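Local structure of interferon-inducible protein AIM2 (Mus musculus, 4JBM) at residues Asn113-Val118 with Gly155-Leu160; Gln119-Glu124 with Thr150-Gly155. The protein senses cytosolic double-stranded DNA through its HIN domain, the part in this structure, and assembles the AIM2 inflammasome that leads to pyroptosis. All blocks are in the same frame, centred on the assembly; numbering follows the deposited sequence.

Contact 1. Residues Asn113-Val118 with Gly155-Leu160; sequences NGLFKV and GDKIRL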
ATOM      1  N   ASN A 113      -0.437  -1.591   3.222  1.00 56.12           N
ATOM      2  CA  ASN A 113      -1.296  -0.436   3.009  1.00 59.56           C
ATOM      3  C   ASN A 113      -2.300  -0.433   4.160  1.00 59.57           C
ATOM      4  O   ASN A 113      -2.532  -1.478   4.768  1.00 53.84           O
ATOM      5  CB  ASN A 113      -2.051  -0.539   1.683  1.00 65.96           C
ATOM      6  CG  ASN A 113      -1.141  -0.827   0.505  1.00 78.29           C
ATOM      7  OD1 ASN A 113      -0.729   0.079  -0.214  1.00 69.59           O
ATOM      8  ND2 ASN A 113      -0.856  -2.102   0.279  1.00 82.75           N
ATOM      9  N   GLY A 114      -2.907   0.714   4.454  1.00 43.80           N
ATOM     10  CA  GLY A 114      -3.898   0.761   5.511  1.00 52.49           C
ATOM     11  C   GLY A 114      -4.056   2.106   6.188  1.00 59.80           C
ATOM     12  O   GLY A 114      -3.377   3.081   5.850  1.00 55.43           O
ATOM     13  N   LEU A 115      -4.941   2.131   7.179  1.00 61.76           N
ATOM     14  CA  LEU A 115      -5.306   3.346   7.892  1.00 53.85           C
ATOM     15  C   LEU A 115      -4.981   3.146   9.355  1.00 52.95           C
ATOM     16  O   LEU A 115      -5.469   2.211   9.977  1.00 54.19           O
ATOM     17  CB  LEU A 115      -6.812   3.621   7.727  1.00 45.40           C
ATOM     18  CG  LEU A 115      -7.314   4.905   8.392  1.00 56.46           C
ATOM     19  CD1 LEU A 115      -6.732   6.158   7.706  1.00 47.39           C
ATOM     20  CD2 LEU A 115      -8.844   4.943   8.423  1.00 48.16           C
ATOM     21  N   PHE A 116      -4.172   4.035   9.921  1.00 55.41           N
ATOM     22  CA  PHE A 116      -3.661   3.805  11.261  1.00 46.52           C
ATOM     23  C   PHE A 116      -3.818   4.994  12.187  1.00 48.32           C
ATOM     24  O   PHE A 116      -3.489   6.115  11.819  1.00 58.14           O
ATOM     25  CB  PHE A 116      -2.183   3.392  11.201  1.00 44.99           C
ATOM     26  CG  PHE A 116      -1.926   2.160  10.379  1.00 41.04           C
ATOM     27  CD1 PHE A 116      -2.030   0.896  10.950  1.00 44.31           C
ATOM     28  CD2 PHE A 116      -1.562   2.259   9.047  1.00 36.54           C
ATOM     29  CE1 PHE A 116      -1.765  -0.247  10.210  1.00 49.75           C
ATOM     30  CE2 PHE A 116      -1.298   1.115   8.286  1.00 37.08           C
ATOM     31  CZ  PHE A 116      -1.405  -0.141   8.870  1.00 47.83           C
ATOM     32  N   LYS A 117      -4.309   4.729  13.396  1.00 45.33           N
ATOM     33  CA  LYS A 117      -4.394   5.741  14.437  1.00 52.23           C
ATOM     34  C   LYS A 117      -2.992   5.994  14.965  1.00 61.74           C
ATOM     35  O   LYS A 117      -2.245   5.049  15.254  1.00 67.95           O
ATOM     36  CB  LYS A 117      -5.278   5.280  15.603  1.00 54.12           C
ATOM     37  CG  LYS A 117      -6.762   5.103  15.301  1.00 51.34           C
ATOM     38  CD  LYS A 117      -7.485   4.593  16.534  1.00 53.86           C
ATOM     39  CE  LYS A 117      -7.077   3.158  16.855  1.00 51.71           C
ATOM     40  NZ  LYS A 117      -7.433   2.172  15.783  1.00 57.08           N
ATOM     41  N   VAL A 118      -2.640   7.268  15.082  1.00 55.96           N
ATOM     42  CA  VAL A 118      -1.368   7.665  15.660  1.00 56.44           C
ATOM     43  C   VAL A 118      -1.518   8.324  17.032  1.00 58.86           C
ATOM     44  O   VAL A 118      -2.312   9.254  17.208  1.00 62.59           O
ATOM     45  CB  VAL A 118      -0.566   8.575  14.701  1.00 64.20           C
ATOM     46  CG1 VAL A 118      -1.479   9.552  14.006  1.00 65.07           C
ATOM     47  CG2 VAL A 118       0.563   9.293  15.444  1.00 58.99           C
ATOM     48  N   GLY A 155      -4.184  11.783  17.647  1.00 89.38           N
ATOM     49  CA  GLY A 155      -5.601  11.524  17.469  1.00 83.55           C
ATOM     50  C   GLY A 155      -5.966  11.498  15.998  1.00 81.82           C
ATOM     51  O   GLY A 155      -7.059  11.071  15.614  1.00 67.16           O
ATOM     52  N   ASP A 156      -5.031  11.938  15.163  1.00 71.01           N
ATOM     53  CA  ASP A 156      -5.238  11.850  13.731  1.00 63.49           C
ATOM     54  C   ASP A 156      -4.929  10.443  13.240  1.00 53.05           C
ATOM     55  O   ASP A 156      -4.554   9.561  14.010  1.00 52.33           O
ATOM     56  CB  ASP A 156      -4.360  12.858  12.983  1.00 75.39           C
ATOM     57  CG  ASP A 156      -4.756  14.300  13.253  1.00 88.07           C
ATOM     58  OD1 ASP A 156      -5.955  14.555  13.493  1.00 84.42           O
ATOM     59  OD2 ASP A 156      -3.867  15.178  13.195  1.00 95.76           O
ATOM     60  N   LYS A 157      -5.070  10.249  11.941  1.00 52.03           N
ATOM     61  CA  LYS A 157      -4.746   8.980  11.333  1.00 58.47           C
ATOM     62  C   LYS A 157      -3.811   9.212  10.164  1.00 55.65           C
ATOM     63  O   LYS A 157      -3.764  10.306   9.594  1.00 62.37           O
ATOM     64  CB  LYS A 157      -6.010   8.256  10.864  1.00 60.07           C
ATOM     65  CG  LYS A 157      -7.011   7.917  11.968  1.00 54.56           C
ATOM     66  CD  LYS A 157      -8.186   7.127  11.385  1.00 55.75           C
ATOM     67  CE  LYS A 157      -9.181   6.725  12.450  1.00 48.65           C
ATOM     68  NZ  LYS A 157     -10.060   7.858  12.792  1.00 73.38           N
ATOM     69  N   ILE A 158      -3.037   8.185   9.843  1.00 50.14           N
ATOM     70  CA  ILE A 158      -2.196   8.190   8.663  1.00 54.61           C
ATOM     71  C   ILE A 158      -2.634   7.064   7.742  1.00 52.24           C
ATOM     72  O   ILE A 158      -2.842   5.928   8.177  1.00 60.77           O
ATOM     73  CB  ILE A 158      -0.702   8.066   9.018  1.00 54.45           C
ATOM     74  CG1 ILE A 158      -0.449   6.848   9.897  1.00 47.44           C
ATOM     75  CG2 ILE A 158      -0.242   9.303   9.738  1.00 54.62           C
ATOM     76  CD1 ILE A 158       1.011   6.735  10.372  1.00 52.73           C
ATOM     77  N   ARG A 159      -2.824   7.395   6.475  1.00 60.03           N
ATOM     78  CA  ARG A 159      -3.132   6.407   5.451  1.00 64.24           C
ATOM     79  C   ARG A 159      -1.836   6.114   4.705  1.00 60.16           C
ATOM     80  O   ARG A 159      -1.262   7.001   4.059  1.00 59.62           O
ATOM     81  CB  ARG A 159      -4.228   6.922   4.520  1.00 54.88           C
ATOM     82  CG  ARG A 159      -4.912   5.872   3.648  1.00 60.14           C
ATOM     83  CD  ARG A 159      -5.701   6.606   2.593  1.00 71.44           C
ATOM     84  NE  ARG A 159      -4.784   7.246   1.652  1.00 81.91           N
ATOM     85  CZ  ARG A 159      -5.136   8.110   0.707  1.00 78.81           C
ATOM     86  NH1 ARG A 159      -6.393   8.500   0.581  1.00 70.12           N
ATOM     87  NH2 ARG A 159      -4.212   8.621  -0.089  1.00 77.55           N
ATOM     88  N   LEU A 160      -1.384   4.869   4.844  1.00 58.74           N
ATOM     89  CA  LEU A 160      -0.147   4.363   4.262  1.00 53.21           C
ATOM     90  C   LEU A 160      -0.448   3.582   2.988  1.00 65.58           C
ATOM     91  O   LEU A 160      -1.360   2.751   2.964  1.00 64.81           O
ATOM     92  CB  LEU A 160       0.554   3.428   5.256  1.00 46.50           C
ATOM     93  CG  LEU A 160       1.446   3.979   6.375  1.00 65.18           C
ATOM     94  CD1 LEU A 160       0.829   5.180   7.038  1.00 71.25           C
ATOM     95  CD2 LEU A 160       1.722   2.900   7.406  1.00 55.84           C
TER
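Gly-114 and Phe-116 face Leu-160 and Ile-158 as two antiparallel hydrogen-bonded pairs. In the first, Leu-160 N reaches Gly-114 O at 2.9 Å, almost in line with the carbonyl bond, and Gly-114 N returns to Leu-160 O; Phe-116 and Ile-158 exchange bonds likewise. Val-118 N keeps the register, bonding to Asp-156 O with an almost straight N-H (177°), but Val-118 O accepts from Gly-155 N at 3.2 Å, one residue earlier than strand pairing would give. Gly-155 has a positive phi (98°) at this irregular end, a backbone shape that calls for glycine.

Apolar side chains gather on the face carrying Phe-116, Ile-158 and Leu-160. Leu-160 lies about at a right angle to Phe-116 and sets CD2 3.6 Å from ring atom CE2, while Ile-158 O sits at the ring edge, near its plane. Val-118 turns CG1 between its backbone N and carbonyl carbon (chi1 40°), which brings this methyl tightly against Asp-156 O at 3.1 Å. Ile-132 of strand 127-134 packs on both Phe-116 and Ile-158.

On the other face, Leu-115 CD2 meets the aliphatic shaft of Lys-157 at CD, 3.7 Å away, and Lys-117 runs beside Lys-157 in the same direction, CG to CE 4.1 Å. Their NZ atoms stay 6.9 Å apart.

Asp-156 turns its carboxylate to a salt bridge with Lys-186 and a bond to Glu-153 N. The pairing is consistent with the first and fourth strands of an OB-fold barrel, here the second of the HIN domain. Opposite the apolar face stand Lys-117, Lys-157 and Arg-159; Leu-115 among them merely packs on a DNA phosphate, but positive charge here is consistent with the domain's electrostatic DNA binding.

Contact 2. Residues Gln119-Glu124 with Thr150-Gly155; sequences QKITEE and TKCEEG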
ATOM      1  N   GLN A 119      -0.745   7.825  17.995  1.00 60.64           N
ATOM      2  CA  GLN A 119      -0.675   8.391  19.338  1.00 75.72           C
ATOM      3  C   GLN A 119       0.489   9.387  19.525  1.00 85.91           C
ATOM      4  O   GLN A 119       0.314  10.414  20.174  1.00 95.57           O
ATOM      5  CB  GLN A 119      -0.573   7.271  20.381  1.00 72.15           C
ATOM      6  CG  GLN A 119       0.485   6.225  20.055  1.00 83.20           C
ATOM      7  CD  GLN A 119       0.525   5.085  21.051  1.00 94.08           C
ATOM      8  OE1 GLN A 119      -0.338   4.972  21.920  1.00 97.01           O
ATOM      9  NE2 GLN A 119       1.528   4.224  20.923  1.00104.99           N
ATOM     10  N   LYS A 120       1.668   9.095  18.969  1.00 79.22           N
ATOM     11  CA  LYS A 120       2.808  10.024  19.093  1.00 78.67           C
ATOM     12  C   LYS A 120       3.625  10.275  17.813  1.00 74.98           C
ATOM     13  O   LYS A 120       3.719   9.416  16.936  1.00 75.95           O
ATOM     14  CB  LYS A 120       3.730   9.638  20.259  1.00 78.97           C
ATOM     15  CG  LYS A 120       4.481   8.326  20.109  1.00 81.12           C
ATOM     16  CD  LYS A 120       5.325   8.060  21.361  1.00 84.31           C
ATOM     17  CE  LYS A 120       6.289   6.892  21.159  1.00 86.20           C
ATOM     18  NZ  LYS A 120       7.126   6.625  22.366  1.00 85.68           N
ATOM     19  N   ILE A 121       4.197  11.474  17.727  1.00 79.92           N
ATOM     20  CA  ILE A 121       4.958  11.938  16.565  1.00 77.35           C
ATOM     21  C   ILE A 121       6.350  12.448  16.948  1.00 86.27           C
ATOM     22  O   ILE A 121       6.474  13.539  17.499  1.00 86.94           O
ATOM     23  CB  ILE A 121       4.233  13.101  15.842  1.00 66.63           C
ATOM     24  CG1 ILE A 121       2.819  12.701  15.413  1.00 71.48           C
ATOM     25  CG2 ILE A 121       5.040  13.583  14.640  1.00 59.86           C
ATOM     26  CD1 ILE A 121       1.747  13.056  16.418  1.00 84.01           C
ATOM     27  N   THR A 122       7.392  11.662  16.685  1.00 85.35           N
ATOM     28  CA  THR A 122       8.756  12.116  16.964  1.00 87.57           C
ATOM     29  C   THR A 122       9.317  12.795  15.709  1.00 86.74           C
ATOM     30  O   THR A 122       9.645  12.130  14.726  1.00 86.46           O
ATOM     31  CB  THR A 122       9.680  10.957  17.394  1.00 83.87           C
ATOM     32  OG1 THR A 122       9.094  10.257  18.498  1.00 69.30           O
ATOM     33  CG2 THR A 122      11.054  11.489  17.799  1.00 72.77           C
ATOM     34  N   GLU A 123       9.371  14.126  15.745  1.00 83.37           N
ATOM     35  CA  GLU A 123       9.784  14.959  14.612  1.00 87.61           C
ATOM     36  C   GLU A 123      11.295  15.160  14.466  1.00 87.99           C
ATOM     37  O   GLU A 123      11.997  15.387  15.453  1.00 87.89           O
ATOM     38  CB  GLU A 123       9.131  16.338  14.720  1.00 99.99           C
ATOM     39  CG  GLU A 123       7.959  16.558  13.778  1.00114.26           C
ATOM     40  CD  GLU A 123       7.165  17.801  14.142  1.00122.14           C
ATOM     41  OE1 GLU A 123       7.386  18.341  15.249  1.00125.83           O
ATOM     42  OE2 GLU A 123       6.329  18.236  13.321  1.00116.94           O
ATOM     43  N   GLU A 124      11.771  15.106  13.221  1.00 92.49           N
ATOM     44  CA  GLU A 124      13.155  15.436  12.858  1.00102.93           C
ATOM     45  C   GLU A 124      13.169  15.923  11.401  1.00118.34           C
ATOM     46  O   GLU A 124      12.319  15.521  10.608  1.00124.56           O
ATOM     47  CB  GLU A 124      14.060  14.204  13.012  1.00 89.07           C
ATOM     48  CG  GLU A 124      14.428  13.858  14.449  1.00 85.22           C
ATOM     49  CD  GLU A 124      14.860  12.412  14.632  1.00 90.22           C
ATOM     50  OE1 GLU A 124      14.773  11.632  13.670  1.00 95.08           O
ATOM     51  OE2 GLU A 124      15.283  12.049  15.746  1.00101.25           O
ATOM     52  N   THR A 150       2.196  17.468   5.424  1.00133.51           N
ATOM     53  CA  THR A 150       1.075  16.801   6.056  1.00129.46           C
ATOM     54  C   THR A 150       1.282  16.797   7.570  1.00121.05           C
ATOM     55  O   THR A 150       1.797  15.828   8.130  1.00127.70           O
ATOM     56  CB  THR A 150       0.962  15.351   5.547  1.00129.16           C
ATOM     57  OG1 THR A 150       2.264  14.752   5.502  1.00134.49           O
ATOM     58  CG2 THR A 150       0.343  15.311   4.156  1.00121.34           C
ATOM     59  N   LYS A 151       0.911  17.895   8.222  1.00 98.69           N
ATOM     60  CA  LYS A 151       1.071  18.006   9.666  1.00 98.21           C
ATOM     61  C   LYS A 151       0.013  17.203  10.426  1.00100.32           C
ATOM     62  O   LYS A 151      -1.193  17.455  10.350  1.00 87.83           O
ATOM     63  CB  LYS A 151       1.071  19.485  10.060  1.00105.56           C
ATOM     64  CG  LYS A 151      -0.235  20.226   9.820  1.00108.33           C
ATOM     65  CD  LYS A 151      -0.141  21.650  10.344  1.00116.83           C
ATOM     66  CE  LYS A 151       0.847  22.473   9.522  1.00121.35           C
ATOM     67  NZ  LYS A 151       0.969  23.866  10.028  1.00124.00           N
ATOM     68  N   CYS A 152       0.493  16.207  11.155  1.00100.32           N
ATOM     69  CA  CYS A 152      -0.381  15.291  11.859  1.00 92.38           C
ATOM     70  C   CYS A 152      -0.280  15.486  13.367  1.00 86.70           C
ATOM     71  O   CYS A 152       0.815  15.471  13.921  1.00 78.59           O
ATOM     72  CB  CYS A 152      -0.035  13.860  11.443  1.00 94.68           C
ATOM     73  SG  CYS A 152      -0.394  12.549  12.609  1.00 74.09           S
ATOM     74  N   GLU A 153      -1.421  15.669  14.024  1.00 89.48           N
ATOM     75  CA  GLU A 153      -1.458  15.815  15.478  1.00 89.82           C
ATOM     76  C   GLU A 153      -1.903  14.490  16.087  1.00 97.11           C
ATOM     77  O   GLU A 153      -2.395  13.614  15.373  1.00101.02           O
ATOM     78  CB  GLU A 153      -2.426  16.935  15.883  1.00 88.44           C
ATOM     79  CG  GLU A 153      -2.176  18.268  15.183  1.00 99.16           C
ATOM     80  CD  GLU A 153      -3.380  19.190  15.226  1.00105.81           C
ATOM     81  OE1 GLU A 153      -3.431  20.149  14.427  1.00108.29           O
ATOM     82  OE2 GLU A 153      -4.280  18.951  16.056  1.00110.75           O
ATOM     83  N   GLU A 154      -1.723  14.329  17.394  1.00 93.92           N
ATOM     84  CA  GLU A 154      -2.200  13.123  18.060  1.00 90.06           C
ATOM     85  C   GLU A 154      -3.715  12.998  17.925  1.00 89.39           C
ATOM     86  O   GLU A 154      -4.442  13.984  18.070  1.00 80.83           O
ATOM     87  CB  GLU A 154      -1.825  13.122  19.538  1.00 99.08           C
ATOM     88  CG  GLU A 154      -2.339  11.885  20.257  1.00110.58           C
ATOM     89  CD  GLU A 154      -2.358  12.024  21.762  1.00122.76           C
ATOM     90  OE1 GLU A 154      -2.401  13.173  22.252  1.00131.26           O
ATOM     91  OE2 GLU A 154      -2.334  10.984  22.454  1.00125.65           O
ATOM     92  N   GLY A 155      -4.184  11.783  17.647  1.00 89.38           N
ATOM     93  CA  GLY A 155      -5.601  11.524  17.469  1.00 83.55           C
ATOM     94  C   GLY A 155      -5.966  11.498  15.998  1.00 81.82           C
ATOM     95  O   GLY A 155      -7.059  11.071  15.614  1.00 67.16           O
TER
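Ile-121 reaches across to the backbone of Cys-152 to Glu-154 with its CD1 methyl, which lies 3.6 Å from Cys-152 O and 3.8 Å from Glu-154 N. CG1 is anti to the carbonyl carbon of Ile-121, and chi2, at 93°, leaves CD1 away from a staggered position, resting against the loop backbone. CG1 also passes 4.3 Å from Cys-152 SG, a loose apolar touch.

Glu-154 makes the other half of the contact. Its CG stands anti to the backbone N (chi1 179°), which puts this methylene 3.0 Å from Gln-119 O, a tight approach. CB, the carboxylate carbon CD and OE2 each lie 3.5 Å from Gln-119 O, so methylenes and carboxylate alike run past the carbonyl oxygen. The bond from CA to CB of Gln-119 points away from the loop; its carbonyl oxygen makes the contact.

The contact is a surface one, where loop 150-155 meets the outer part of strand 111-123. Gln-119 and Lys-120 form a classic beta bulge opposite Gly-131 on strand 127-134, and Tyr-130 and Val-128 of that strand touch Ile-121, while Val-184 of strand 181-185 lies against Cys-152.

In the fold
Both contacts use strand 111-123 and follow each other along it, with centres 11 Å apart. Contact 1 is antiparallel strand pairing that turns irregular at Gly-155; contact 2 takes over where the strand's partner becomes the loop leading into strand 157-160. Gly-155 belongs to both. The two also touch directly: Val-118 CG1 of contact 1 packs 3.5 Å from Cys-152 SG of contact 2, and Cys-152 SG thus touches both Val-118 and Ile-121. The DNA sets them apart. The nearest atom of contact 1 is about 4 Å from the bound DNA. The nearest atom of contact 2 is about 11 Å from the bound DNA, and this contact lies farther from the centre of the chain.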